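Local structure of NAD(FAD)-dependent dehydrogenase, NirB-family (N-terminal domain) (Clostridium acetobutylicum, 3KLJ) at residues A[30-35]-A[290-295]; A[128-133]-A[137-142]; A[343-348]-A[373-378]. The protein uses its bound FAD to pass electrons from NADH to rubredoxin, an intermediate step in a chain that removes dioxygen in an obligate anaerobe. All blocks are in the same frame, centred on the assembly; numbering follows the deposited sequence. Where two conformers were deposited one is given.

Interaction 1 (A[30-35]-A[290-295]); sequences GKCDDI and NACGED
K31 stretches across from the loop 30-35 to E294, just past the end of helix 277-291, and the two join in a salt bridge. NZ of K31 lies 2.5 Å from OE1 of E294; so short a distance is of doubtful exactness, although the pairing of opposite charges is clear. Both side chains are extended beyond CG and cross at a slant; on the glutamate, chi1 of -165° and the extended chain carry the carboxylate out to the lysine. Long charged chains suit this surface place, and both also lean on L289 of the helix. C32 follows and turns its CB toward C292, the CA atoms of the two being 5.9 Å apart, a spacing that a disulfide can bridge. The C32-C292 disulfide is experimentally established. Each cysteine has two conformers, and the unbonded separation of 3.6 Å from SG of C32 to SG of C292 in one copy is doubtful evidence about the bond. D34 forms a salt bridge with K78, and buried I35 opens strand 35-38. On the partner side G293, with a positive phi of 83° that favours glycine, bonds its N to O of N290 at 2.8 Å, while N of E294 reaches back to O of L289. G293 is thus the C-prime residue of a Schellman motif, set beside the helix-to-strand loop of the Rossmann-type FAD domain by an ion pair and the C32-C292 disulfide pair.

Interaction 2 (A[128-133]-A[137-142]); sequences FSLYSY and LKIKDE. With FAD (flavin-adenine dinucleotide), chain B.
F128 and I139 form the tight inner half of the contact, where the chain from 128 to 133 folds back on the helix it leads into. CB of F128 packs against CG1 of I139 at 3.9 Å, and CD1 of I139 runs on to CB of L130 at 3.8 Å, the branched chains crossing at about a right angle. Apolar residues suit this layer between helix and sheet, where F128 touches C222 and I139 touches I224. Two residues before I139, L137 lays its CG over one face of the Y133 ring, and N of L137 bonds to O of Y133 (3.2 Å, 164°), a helical i to i+4 link.

The outer side is looser. K138 meets the F128 ring mainly through CB, 3.9 Å from CE2, and its chain end leads away, at an exposed position that suits a lysine.

S132 is the N-cap; D135 OD1 accepts N-H from S132 and Y131, consistent with a capping box, and R48 bonds O of Y131. The Y131 OH donates in the ring plane to O1A of FAD, a very short 2.5 Å, and accepts N-H from S114, so two partners grip it. L130 touches the flavin methyl C7M; this bend forms part of the FAD pocket of the glutathione reductase-type fold.

Interaction 3 (A[343-348]-A[373-378]); sequences KENKID and DNISSL
I375 lays the end of its side chain against the backbone of a tight turn, CD1 coming 3.7 Å from the carbonyl O of E344. Its CG1 takes the place between the backbone N and the carbonyl carbon (chi1 59°), and in this setting CD1 is the atom that meets the turn, while CG2 lies 4.2 Å from ND2 of N345. The isoleucine suits its place because it also rests on L342 of the neighbouring strand 337-343, covering the hairpin end with hydrocarbon.

The turn itself runs from K343 to K346 and is of type II', joining strands 337-343 and 346-353 as a two-residue beta hairpin. N of K343 bonds to O of K346 at 2.8 Å, and N of K346 returns to O of K343 at 3.2 Å. The first corner of such a turn demands a positive phi and is usually glycine; E344 adopts it (70°) without being one. Its CB points away from the partner segment, and the residue is exposed. N345 occupies the second corner, where asparagine is a common choice. ND2, in the conformer described, is 4.3 Å from CA of D373 but bonds to O of F372, and the backbones of N345 and F372 are hydrogen-bonded too. Behind the turn, NZ of K343 pairs with OD2 of D348 at 3.2 Å, arriving from above the carboxylate plane, and the same oxygen is held by N323 as well.

Across the two segments the contact is thus van der Waals in kind, small and close to solvent. Such chemistry has little directionality of its own, which suggests that the placing of the loop against the hairpin depends more on neighbouring bonds, N345 to F372 and O of I375 to K327, than on the I375 contact.

Interactions 1 and 3 are surface contacts with no buried residue among those that touch, whereas interaction 2 is partly buried and includes cofactor-binding residues. Interaction 2 lies nested within the long span of chain closed by interaction 1, their centres about 37 Å apart; interaction 3 follows both in sequence, in the C-terminal domain, about 46 Å from interaction 2 between centres and on the opposite side of the chain's centre. No helix or strand is shared among them. The chemistry differs with place: interaction 1 joins parts 255 residues apart through cysteines and charge, interaction 2 is mainly apolar packing beside the cofactor, with a helical hydrogen bond, and interaction 3 is a light apolar touch.

Interaction 1 (A[30-35]-A[290-295])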
loop_
_atom_site.group_PDB
_atom_site.type_symbol
_atom_site.label_atom_id
_atom_site.label_comp_id
_atom_site.label_asym_id
_atom_site.label_seq_id
_atom_site.Cartn_x
_atom_site.Cartn_y
_atom_site.Cartn_z
ATOM N N GLY A 30 7.484 -24.204 13.476
ATOM C CA GLY A 30 7.536 -24.914 14.753
ATOM C C GLY A 30 6.195 -25.511 15.137
ATOM O O GLY A 30 6.138 -26.618 15.677
ATOM N N LYS A 31 5.119 -24.782 14.852
ATOM C CA LYS A 31 3.774 -25.220 15.197
ATOM C C LYS A 31 3.239 -26.230 14.170
ATOM O O LYS A 31 2.706 -27.276 14.548
ATOM C CB LYS A 31 2.836 -24.018 15.350
ATOM C CG LYS A 31 3.516 -22.768 15.881
ATOM C CD LYS A 31 2.537 -21.764 16.459
ATOM C CE LYS A 31 3.297 -20.764 17.326
ATOM N NZ LYS A 31 2.418 -20.030 18.272
ATOM N N CYS A 32 3.362 -25.896 12.884
ATOM C CA CYS A 32 3.052 -26.845 11.812
ATOM C C CYS A 32 4.321 -27.232 11.078
ATOM O O CYS A 32 5.283 -26.462 11.019
ATOM C CB CYS A 32 2.000 -26.304 10.842
ATOM S SG CYS A 32 0.463 -27.265 10.833
ATOM N N ASP A 33 4.342 -28.447 10.540
ATOM C CA ASP A 33 5.592 -29.000 9.988
ATOM C C ASP A 33 5.608 -29.237 8.469
ATOM O O ASP A 33 6.524 -29.889 7.952
ATOM C CB ASP A 33 5.999 -30.279 10.749
ATOM C CG ASP A 33 5.050 -31.449 10.501
ATOM O OD1 ASP A 33 3.897 -31.223 10.067
ATOM O OD2 ASP A 33 5.463 -32.607 10.744
ATOM N N ASP A 34 4.606 -28.714 7.767
ATOM C CA ASP A 34 4.479 -28.922 6.329
ATOM C C ASP A 34 3.863 -27.681 5.672
ATOM O O ASP A 34 2.641 -27.595 5.487
ATOM C CB ASP A 34 3.637 -30.175 6.058
ATOM C CG ASP A 34 3.586 -30.556 4.587
ATOM O OD1 ASP A 34 4.310 -29.959 3.764
ATOM O OD2 ASP A 34 2.808 -31.473 4.254
ATOM N N ILE A 35 4.735 -26.737 5.318
ATOM C CA ILE A 35 4.341 -25.431 4.785
ATOM C C ILE A 35 4.850 -25.233 3.355
ATOM O O ILE A 35 6.052 -25.393 3.073
ATOM C CB ILE A 35 4.901 -24.283 5.668
ATOM C CG1 ILE A 35 4.606 -24.530 7.152
ATOM C CG2 ILE A 35 4.372 -22.919 5.210
ATOM C CD1 ILE A 35 5.646 -23.893 8.078
ATOM N N ASN A 290 -3.530 -19.076 13.391
ATOM C CA ASN A 290 -4.862 -19.690 13.391
ATOM C C ASN A 290 -4.902 -20.966 12.547
ATOM O O ASN A 290 -5.498 -21.969 12.953
ATOM C CB ASN A 290 -5.917 -18.693 12.902
ATOM C CG ASN A 290 -6.451 -17.805 14.012
ATOM O OD1 ASN A 290 -7.377 -18.182 14.740
ATOM N ND2 ASN A 290 -5.900 -16.616 14.127
ATOM N N ALA A 291 -4.251 -20.920 11.381
ATOM C CA ALA A 291 -4.128 -22.082 10.494
ATOM C C ALA A 291 -3.448 -23.261 11.200
ATOM O O ALA A 291 -3.675 -24.423 10.841
ATOM C CB ALA A 291 -3.373 -21.714 9.245
ATOM N N CYS A 292 -2.639 -22.951 12.208
ATOM C CA CYS A 292 -2.000 -23.978 13.023
ATOM C C CYS A 292 -2.748 -24.227 14.340
ATOM O O CYS A 292 -2.224 -24.857 15.258
ATOM C CB CYS A 292 -0.536 -23.632 13.278
ATOM S SG CYS A 292 0.445 -25.082 13.673
ATOM N N GLY A 293 -3.983 -23.743 14.420
ATOM C CA GLY A 293 -4.861 -24.039 15.557
ATOM C C GLY A 293 -4.685 -23.193 16.806
ATOM O O GLY A 293 -5.040 -23.626 17.902
ATOM N N GLU A 294 -4.146 -21.989 16.646
ATOM C CA GLU A 294 -4.029 -21.036 17.743
ATOM C C GLU A 294 -4.928 -19.828 17.458
ATOM O O GLU A 294 -4.657 -19.046 16.528
ATOM C CB GLU A 294 -2.571 -20.606 17.893
ATOM C CG GLU A 294 -2.260 -19.916 19.196
ATOM C CD GLU A 294 -0.924 -19.219 19.161
ATOM O OE1 GLU A 294 0.116 -19.916 19.131
ATOM O OE2 GLU A 294 -0.916 -17.969 19.172
ATOM N N ASP A 295 -5.992 -19.670 18.250
ATOM C CA ASP A 295 -7.062 -18.704 17.929
ATOM C C ASP A 295 -6.772 -17.220 18.249
ATOM O O ASP A 295 -7.594 -16.527 18.875
ATOM C CB ASP A 295 -8.422 -19.164 18.494
ATOM C CG ASP A 295 -8.517 -19.039 20.008
ATOM O OD1 ASP A 295 -9.657 -18.944 20.515
ATOM O OD2 ASP A 295 -7.472 -19.033 20.695
#

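Interaction 2 (A[128-133]-A[137-142])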
loop_
_atom_site.group_PDB
_atom_site.type_symbol
_atom_site.label_atom_id
_atom_site.label_comp_id
_atom_site.label_asym_id
_atom_site.label_seq_id
_atom_site.Cartn_x
_atom_site.Cartn_y
_atom_site.Cartn_z
ATOM N N PHE A 128 3.992 2.405 -17.785
ATOM C CA PHE A 128 4.600 1.644 -16.714
ATOM C C PHE A 128 3.857 1.906 -15.417
ATOM O O PHE A 128 3.210 2.949 -15.249
ATOM C CB PHE A 128 6.074 2.032 -16.551
ATOM C CG PHE A 128 6.913 1.726 -17.764
ATOM C CD1 PHE A 128 7.092 2.678 -18.756
ATOM C CD2 PHE A 128 7.494 0.470 -17.925
ATOM C CE1 PHE A 128 7.852 2.388 -19.890
ATOM C CE2 PHE A 128 8.262 0.171 -19.057
ATOM C CZ PHE A 128 8.437 1.130 -20.035
ATOM N N SER A 129 3.931 0.943 -14.511
ATOM C CA SER A 129 3.626 1.214 -13.111
ATOM C C SER A 129 4.603 0.492 -12.218
ATOM O O SER A 129 5.262 -0.455 -12.637
ATOM C CB SER A 129 2.180 0.871 -12.740
ATOM O OG SER A 129 1.664 -0.171 -13.518
ATOM N N LEU A 130 4.707 0.970 -10.989
ATOM C CA LEU A 130 5.626 0.406 -10.041
ATOM C C LEU A 130 4.844 -0.405 -9.017
ATOM O O LEU A 130 4.192 0.155 -8.126
ATOM C CB LEU A 130 6.435 1.519 -9.364
ATOM C CG LEU A 130 7.438 1.120 -8.282
ATOM C CD1 LEU A 130 8.471 0.147 -8.852
ATOM C CD2 LEU A 130 8.110 2.360 -7.689
ATOM N N TYR A 131 4.898 -1.720 -9.170
ATOM C CA TYR A 131 4.386 -2.630 -8.158
ATOM C C TYR A 131 5.464 -3.628 -7.746
ATOM O O TYR A 131 5.698 -3.831 -6.553
ATOM C CB TYR A 131 3.117 -3.370 -8.613
ATOM C CG TYR A 131 2.416 -3.978 -7.418
ATOM C CD1 TYR A 131 1.577 -3.199 -6.622
ATOM C CD2 TYR A 131 2.644 -5.305 -7.040
ATOM C CE1 TYR A 131 0.965 -3.722 -5.495
ATOM C CE2 TYR A 131 2.035 -5.839 -5.914
ATOM C CZ TYR A 131 1.196 -5.031 -5.143
ATOM O OH TYR A 131 0.565 -5.530 -4.026
ATOM N N SER A 132 6.124 -4.221 -8.743
ATOM C CA SER A 132 7.043 -5.341 -8.537
ATOM C C SER A 132 8.503 -4.964 -8.739
ATOM O O SER A 132 8.809 -3.904 -9.285
ATOM C CB SER A 132 6.699 -6.460 -9.504
ATOM O OG SER A 132 7.015 -6.057 -10.820
ATOM N N TYR A 133 9.405 -5.844 -8.312
ATOM C CA TYR A 133 10.836 -5.628 -8.555
ATOM C C TYR A 133 11.137 -5.524 -10.052
ATOM O O TYR A 133 11.929 -4.683 -10.467
ATOM C CB TYR A 133 11.679 -6.721 -7.903
ATOM C CG TYR A 133 13.164 -6.581 -8.175
ATOM C CD1 TYR A 133 13.924 -5.608 -7.520
ATOM C CD2 TYR A 133 13.808 -7.412 -9.100
ATOM C CE1 TYR A 133 15.294 -5.468 -7.774
ATOM C CE2 TYR A 133 15.184 -7.277 -9.360
ATOM C CZ TYR A 133 15.911 -6.306 -8.693
ATOM O OH TYR A 133 17.263 -6.166 -8.931
ATOM N N LEU A 137 12.856 -2.318 -12.388
ATOM C CA LEU A 137 13.898 -2.479 -13.410
ATOM C C LEU A 137 13.477 -1.906 -14.761
ATOM O O LEU A 137 14.251 -1.196 -15.399
ATOM C CB LEU A 137 14.289 -3.956 -13.570
ATOM C CG LEU A 137 15.082 -4.664 -12.466
ATOM C CD1 LEU A 137 15.523 -6.036 -12.958
ATOM C CD2 LEU A 137 16.298 -3.849 -12.031
ATOM N N LYS A 138 12.257 -2.226 -15.194
ATOM C CA LYS A 138 11.702 -1.686 -16.438
ATOM C C LYS A 138 11.671 -0.150 -16.412
ATOM O O LYS A 138 12.023 0.506 -17.401
ATOM C CB LYS A 138 10.300 -2.250 -16.700
ATOM C CG LYS A 138 10.276 -3.701 -17.174
ATOM C CD LYS A 138 8.843 -4.170 -17.425
ATOM C CE LYS A 138 8.709 -5.685 -17.303
ATOM N NZ LYS A 138 9.402 -6.431 -18.404
ATOM N N ILE A 139 11.248 0.420 -15.286
ATOM C CA ILE A 139 11.281 1.874 -15.112
ATOM C C ILE A 139 12.714 2.410 -15.130
ATOM O O ILE A 139 12.987 3.408 -15.796
ATOM C CB ILE A 139 10.539 2.340 -13.825
ATOM C CG1 ILE A 139 9.039 2.056 -13.954
ATOM C CG2 ILE A 139 10.768 3.824 -13.604
ATOM C CD1 ILE A 139 8.329 1.796 -12.638
ATOM N N LYS A 140 13.619 1.753 -14.402
ATOM C CA LYS A 140 15.033 2.155 -14.380
ATOM C C LYS A 140 15.565 2.363 -15.790
ATOM O O LYS A 140 16.156 3.398 -16.091
ATOM C CB LYS A 140 15.898 1.108 -13.670
ATOM C CG LYS A 140 15.932 1.221 -12.148
ATOM C CD LYS A 140 17.144 0.479 -11.588
ATOM C CE LYS A 140 18.394 1.328 -11.680
ATOM N NZ LYS A 140 19.626 0.522 -11.480
ATOM N N ASP A 141 15.318 1.378 -16.653
ATOM C CA ASP A 141 15.884 1.350 -17.999
ATOM C C ASP A 141 15.236 2.321 -18.970
ATOM O O ASP A 141 15.932 2.911 -19.795
ATOM C CB ASP A 141 15.857 -0.069 -18.566
ATOM C CG ASP A 141 16.895 -0.965 -17.925
ATOM O OD1 ASP A 141 16.830 -1.156 -16.692
ATOM O OD2 ASP A 141 17.779 -1.470 -18.652
ATOM N N GLU A 142 13.917 2.493 -18.884
ATOM C CA GLU A 142 13.248 3.455 -19.758
ATOM C C GLU A 142 13.668 4.884 -19.433
ATOM O O GLU A 142 13.841 5.699 -20.339
ATOM C CB GLU A 142 11.727 3.307 -19.730
ATOM C CG GLU A 142 11.125 2.579 -20.927
ATOM C CD GLU A 142 11.345 3.287 -22.261
ATOM O OE1 GLU A 142 10.416 3.959 -22.761
ATOM O OE2 GLU A 142 12.452 3.172 -22.808
HETATM P PA FAD B . 2.173 -8.258 -1.842
HETATM O O1A FAD B . 1.568 -7.677 -3.092
HETATM O O2A FAD B . 3.380 -7.488 -1.364
HETATM O O5B FAD B . 2.563 -9.785 -2.096
HETATM C C5B FAD B . 1.642 -10.680 -2.693
HETATM C C4B FAD B . 2.402 -11.676 -3.570
HETATM O O4B FAD B . 1.497 -12.657 -4.075
HETATM C C3B FAD B . 3.021 -10.986 -4.782
HETATM O O3B FAD B . 4.391 -11.340 -4.869
HETATM C C2B FAD B . 2.240 -11.505 -5.975
HETATM O O2B FAD B . 3.051 -11.690 -7.114
HETATM C C1B FAD B . 1.715 -12.839 -5.464
HETATM N N9A FAD B . 0.486 -13.291 -6.141
HETATM C C8A FAD B . -0.544 -12.519 -6.609
HETATM N N7A FAD B . -1.476 -13.332 -7.159
HETATM C C5A FAD B . -1.064 -14.610 -7.044
HETATM C C6A FAD B . -1.631 -15.821 -7.444
HETATM N N6A FAD B . -2.655 -15.830 -8.299
HETATM N N1A FAD B . -0.947 -16.996 -7.187
HETATM C C2A FAD B . 0.278 -16.975 -6.546
HETATM N N3A FAD B . 0.837 -15.770 -6.164
HETATM C C4A FAD B . 0.172 -14.602 -6.406
HETATM N N1 FAD B . 3.121 0.289 2.540
HETATM C C2 FAD B . 3.337 1.036 3.679
HETATM O O2 FAD B . 2.770 0.729 4.714
HETATM N N3 FAD B . 4.207 2.107 3.671
HETATM C C4 FAD B . 4.859 2.450 2.510
HETATM O O4 FAD B . 5.618 3.423 2.533
HETATM C C4X FAD B . 4.640 1.710 1.339
HETATM N N5 FAD B . 5.292 2.031 0.158
HETATM C C5X FAD B . 5.074 1.292 -0.990
HETATM C C6 FAD B . 5.733 1.626 -2.181
HETATM C C7 FAD B . 5.510 0.858 -3.335
HETATM C C7M FAD B . 6.211 1.211 -4.614
HETATM C C8 FAD B . 4.628 -0.223 -3.300
HETATM C C8M FAD B . 4.365 -1.060 -4.527
HETATM C C9 FAD B . 3.975 -0.543 -2.116
HETATM C C9A FAD B . 4.198 0.207 -0.957
HETATM N N10 FAD B . 3.545 -0.125 0.228
HETATM C C10 FAD B . 3.767 0.622 1.369
HETATM C "C1'" FAD B . 2.587 -1.270 0.263
HETATM C "C2'" FAD B . 3.206 -2.535 0.816
HETATM O "O2'" FAD B . 4.223 -2.958 -0.070
HETATM C "C3'" FAD B . 2.104 -3.573 0.897
HETATM O "O3'" FAD B . 1.154 -3.178 1.870
HETATM C "C4'" FAD B . 2.611 -4.959 1.259
HETATM O "O4'" FAD B . 3.600 -5.385 0.331
HETATM C "C5'" FAD B . 1.438 -5.929 1.194
HETATM O "O5'" FAD B . 1.961 -7.225 1.339
HETATM P P FAD B . 1.119 -8.474 0.832
HETATM O O1P FAD B . 1.886 -9.743 1.164
HETATM O O2P FAD B . -0.290 -8.441 1.373
HETATM O O3P FAD B . 0.978 -8.278 -0.764
#

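Interaction 3 (A[343-348]-A[373-378])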
loop_
_atom_site.group_PDB
_atom_site.type_symbol
_atom_site.label_atom_id
_atom_site.label_comp_id
_atom_site.label_asym_id
_atom_site.label_seq_id
_atom_site.Cartn_x
_atom_site.Cartn_y
_atom_site.Cartn_z
ATOM N N LYS A 343 -16.387 17.972 14.529
ATOM C CA LYS A 343 -17.773 17.538 14.513
ATOM C C LYS A 343 -18.304 17.759 15.916
ATOM O O LYS A 343 -18.082 16.940 16.814
ATOM C CB LYS A 343 -17.880 16.074 14.088
ATOM C CG LYS A 343 -19.237 15.696 13.511
ATOM C CD LYS A 343 -19.085 14.828 12.262
ATOM C CE LYS A 343 -18.628 15.656 11.063
ATOM N NZ LYS A 343 -18.162 14.807 9.933
ATOM N N GLU A 344 -18.979 18.894 16.094
ATOM C CA GLU A 344 -19.457 19.361 17.399
ATOM C C GLU A 344 -18.278 19.803 18.267
ATOM O O GLU A 344 -17.599 20.787 17.950
ATOM C CB GLU A 344 -20.307 18.296 18.121
ATOM C CG GLU A 344 -21.612 17.906 17.435
ATOM C CD GLU A 344 -22.627 19.033 17.404
ATOM O OE1 GLU A 344 -22.556 19.868 16.476
ATOM O OE2 GLU A 344 -23.502 19.074 18.299
ATOM N N ASN A 345 -18.044 19.068 19.355
ATOM C CA ASN A 345 -16.923 19.370 20.239
ATOM C C ASN A 345 -15.830 18.300 20.169
ATOM O O ASN A 345 -15.005 18.155 21.079
ATOM C CB ASN A 345 -17.414 19.614 21.667
ATOM C CG ASN A 345 -18.294 20.843 21.767
ATOM O OD1 ASN A 345 -19.322 20.938 21.097
ATOM N ND2 ASN A 345 -17.890 21.797 22.598
ATOM N N LYS A 346 -15.817 17.578 19.052
ATOM C CA LYS A 346 -14.847 16.522 18.814
ATOM C C LYS A 346 -14.050 16.827 17.556
ATOM O O LYS A 346 -14.566 17.442 16.628
ATOM C CB LYS A 346 -15.561 15.173 18.685
ATOM C CG LYS A 346 -16.457 14.850 19.881
ATOM C CD LYS A 346 -16.728 13.367 20.013
ATOM C CE LYS A 346 -17.222 13.038 21.413
ATOM N NZ LYS A 346 -17.288 11.574 21.662
ATOM N N ILE A 347 -12.782 16.423 17.535
ATOM C CA ILE A 347 -12.008 16.495 16.307
ATOM C C ILE A 347 -12.331 15.240 15.491
ATOM O O ILE A 347 -12.100 14.114 15.950
ATOM C CB ILE A 347 -10.492 16.616 16.561
ATOM C CG1 ILE A 347 -10.187 17.815 17.467
ATOM C CG2 ILE A 347 -9.740 16.731 15.239
ATOM C CD1 ILE A 347 -8.737 17.905 17.899
ATOM N N ASP A 348 -12.892 15.450 14.302
ATOM C CA ASP A 348 -13.301 14.365 13.414
ATOM C C ASP A 348 -12.215 14.024 12.399
ATOM O O ASP A 348 -12.074 12.870 11.996
ATOM C CB ASP A 348 -14.589 14.743 12.669
ATOM C CG ASP A 348 -15.152 13.593 11.838
ATOM O OD1 ASP A 348 -15.490 12.546 12.418
ATOM O OD2 ASP A 348 -15.263 13.738 10.604
ATOM N N ASP A 373 -14.305 21.118 25.534
ATOM C CA ASP A 373 -15.299 22.046 26.075
ATOM C C ASP A 373 -15.066 23.500 25.647
ATOM O O ASP A 373 -15.930 24.355 25.839
ATOM C CB ASP A 373 -15.413 21.918 27.606
ATOM C CG ASP A 373 -14.083 22.088 28.318
ATOM O OD1 ASP A 373 -13.326 23.028 27.991
ATOM O OD2 ASP A 373 -13.795 21.285 29.230
ATOM N N ASN A 374 -13.901 23.772 25.072
ATOM C CA ASN A 374 -13.604 25.081 24.517
ATOM C C ASN A 374 -13.187 24.960 23.048
ATOM O O ASN A 374 -12.118 24.441 22.736
ATOM C CB ASN A 374 -12.513 25.777 25.335
ATOM C CG ASN A 374 -12.462 27.281 25.101
ATOM O OD1 ASN A 374 -12.235 28.054 26.031
ATOM N ND2 ASN A 374 -12.677 27.700 23.862
ATOM N N ILE A 375 -14.041 25.435 22.149
ATOM C CA ILE A 375 -13.735 25.380 20.721
ATOM C C ILE A 375 -13.695 26.775 20.085
ATOM O O ILE A 375 -13.829 26.915 18.869
ATOM C CB ILE A 375 -14.693 24.415 19.959
ATOM C CG1 ILE A 375 -16.160 24.847 20.112
ATOM C CG2 ILE A 375 -14.482 22.974 20.439
ATOM C CD1 ILE A 375 -17.117 24.235 19.094
ATOM N N SER A 376 -13.478 27.794 20.919
ATOM C CA SER A 376 -13.491 29.198 20.486
ATOM C C SER A 376 -12.288 29.582 19.626
ATOM O O SER A 376 -12.333 30.584 18.903
ATOM C CB SER A 376 -13.589 30.143 21.693
ATOM O OG SER A 376 -12.469 29.994 22.561
ATOM N N SER A 377 -11.220 28.783 19.699
ATOM C CA SER A 377 -10.001 29.077 18.961
ATOM C C SER A 377 -9.167 27.815 18.722
ATOM O O SER A 377 -9.326 26.811 19.426
ATOM C CB SER A 377 -9.164 30.121 19.706
ATOM O OG SER A 377 -8.485 29.525 20.801
ATOM N N LEU A 378 -8.278 27.877 17.729
ATOM C CA LEU A 378 -7.318 26.797 17.492
ATOM C C LEU A 378 -6.418 26.635 18.716
ATOM O O LEU A 378 -6.189 25.514 19.190
ATOM C CB LEU A 378 -6.450 27.096 16.266
ATOM C CG LEU A 378 -5.920 25.935 15.404
ATOM C CD1 LEU A 378 -4.643 26.324 14.598
ATOM C CD2 LEU A 378 -5.735 24.654 16.127
#